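PDB 3IWA: FAD-dependent pyridine nucleotide-disulphide oxidoreductase from Desulfovibrio vulgaris, which probably uses FAD to pass electrons between a pyridine nucleotide and a disulphide or a related acceptor, as in its flavoprotein reductase family. Local coordinates for residues A[427-432]-A[455-460]. Numbering follows the deposited sequence.
Sequences PTVEDI and NVADNV
Val429 is the one residue of 427-432 that reaches the 455-460 segment of helix 449-461, and it meets Ala457 and Asp458 there. Thr428, just before it, is the N-cap of the short helix. Its backbone N donates to Asp431 OD2 at 3.0 Å, with a nearly straight N-H...O angle of 167°. The carboxylate takes this bond on its anti side, and Thr428 OG1 adds a weak second bond to the same oxygen. The backbone bond is one half of a capping box.

Val429 is directed at the other helix, and both its methyls touch it. CG1 lies anti to the backbone N (chi1 163°), which carries it to the backbone of Asp458. It sits 3.5 Å from Asp458 N and equally close to Asp458 CB. CG2 lies 4.1 Å from Ala457 CB, and CG1 is hardly farther from it. The side chains of Val429 and Asp458 cross at about a right angle. The valine meets the backbone and CB of Asp458, while the carboxylate is turned to other partners. No hydrogen bond joins the two segments.

The contact borders the dimer interface, in keeping with the dimerisation domain of this family: Asp458 OD1 forms a salt bridge with Arg397 and OD2 one with Arg320 of the second subunit, and Glu430 OE2 hydrogen-bonds Thr332 OG1 of that subunit. Val429 and Ala457 both touch Val392 of strand 386-393, Ala457 also touches Val369 of strand 366-372, and Ile432 packs on Met422 of helix 409-423.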
# COMPACT_ATOMS: atom_id res chain seq x y z
N PRO A 427 2.39 -5.99 12.81
CA PRO A 427 1.07 -5.50 13.10
C PRO A 427 0.17 -6.60 13.67
O PRO A 427 0.42 -7.80 13.44
CB PRO A 427 0.57 -5.11 11.73
CG PRO A 427 1.19 -6.12 10.84
CD PRO A 427 2.55 -6.33 11.39
N THR A 428 -0.86 -6.18 14.40
CA THR A 428 -1.86 -7.08 14.95
C THR A 428 -3.13 -6.79 14.15
O THR A 428 -3.13 -5.92 13.31
CB THR A 428 -2.11 -6.82 16.47
OG1 THR A 428 -2.62 -5.48 16.65
CG2 THR A 428 -0.83 -7.01 17.33
N VAL A 429 -4.19 -7.53 14.44
CA VAL A 429 -5.47 -7.42 13.75
C VAL A 429 -6.06 -6.00 13.88
O VAL A 429 -6.66 -5.46 12.94
CB VAL A 429 -6.45 -8.45 14.32
CG1 VAL A 429 -7.89 -8.11 13.95
CG2 VAL A 429 -6.04 -9.85 13.83
N GLU A 430 -5.86 -5.40 15.04
CA GLU A 430 -6.29 -4.05 15.25
C GLU A 430 -5.57 -3.08 14.27
O GLU A 430 -6.17 -2.13 13.81
CB GLU A 430 -6.13 -3.64 16.74
CG GLU A 430 -6.46 -2.15 16.98
CD GLU A 430 -7.18 -1.88 18.31
OE1 GLU A 430 -8.43 -1.78 18.26
OE2 GLU A 430 -6.50 -1.78 19.38
N ASP A 431 -4.30 -3.34 13.95
CA ASP A 431 -3.59 -2.46 13.05
C ASP A 431 -4.15 -2.56 11.68
O ASP A 431 -4.12 -1.57 10.96
CB ASP A 431 -2.11 -2.75 13.01
CG ASP A 431 -1.44 -2.39 14.29
OD1 ASP A 431 -1.68 -1.28 14.79
OD2 ASP A 431 -0.72 -3.23 14.83
N ILE A 432 -4.72 -3.72 11.34
CA ILE A 432 -5.35 -3.91 10.03
C ILE A 432 -6.78 -3.32 10.02
O ILE A 432 -7.15 -2.64 9.09
CB ILE A 432 -5.40 -5.38 9.62
CG1 ILE A 432 -4.02 -6.02 9.65
CG2 ILE A 432 -6.04 -5.53 8.24
CD1 ILE A 432 -2.91 -5.27 8.98
N ASN A 455 -11.51 -6.58 10.64
CA ASN A 455 -12.71 -6.70 11.48
C ASN A 455 -13.23 -8.15 11.54
O ASN A 455 -13.52 -8.65 12.63
CB ASN A 455 -13.80 -5.74 10.99
CG ASN A 455 -13.40 -4.24 11.10
OD1 ASN A 455 -12.40 -3.86 11.73
ND2 ASN A 455 -14.18 -3.42 10.48
N VAL A 456 -13.31 -8.81 10.38
CA VAL A 456 -13.67 -10.22 10.33
C VAL A 456 -12.70 -11.10 11.12
O VAL A 456 -13.13 -11.98 11.85
CB VAL A 456 -13.80 -10.75 8.90
CG1 VAL A 456 -14.06 -12.25 8.94
CG2 VAL A 456 -14.89 -10.01 8.15
N ALA A 457 -11.41 -10.82 11.04
CA ALA A 457 -10.42 -11.57 11.82
C ALA A 457 -10.51 -11.36 13.35
O ALA A 457 -10.27 -12.27 14.16
CB ALA A 457 -9.02 -11.20 11.34
N ASP A 458 -10.77 -10.13 13.76
CA ASP A 458 -11.02 -9.83 15.17
C ASP A 458 -12.30 -10.56 15.62
O ASP A 458 -12.34 -11.12 16.71
CB ASP A 458 -11.12 -8.32 15.37
CG ASP A 458 -11.63 -7.93 16.75
OD1 ASP A 458 -11.31 -8.57 17.76
OD2 ASP A 458 -12.33 -6.93 16.81
N ASN A 459 -13.31 -10.57 14.76
CA ASN A 459 -14.52 -11.36 15.00
C ASN A 459 -14.27 -12.90 15.04
O ASN A 459 -14.74 -13.60 15.97
CB ASN A 459 -15.60 -11.02 13.95
CG ASN A 459 -16.18 -9.63 14.15
OD1 ASN A 459 -15.95 -8.98 15.16
ND2 ASN A 459 -16.92 -9.16 13.16
N VAL A 460 -13.56 -13.43 14.04
CA VAL A 460 -13.23 -14.87 14.06
C VAL A 460 -12.46 -15.19 15.34
O VAL A 460 -12.81 -16.13 16.02
CB VAL A 460 -12.47 -15.35 12.81
CG1 VAL A 460 -11.89 -16.78 13.04
CG2 VAL A 460 -13.36 -15.33 11.60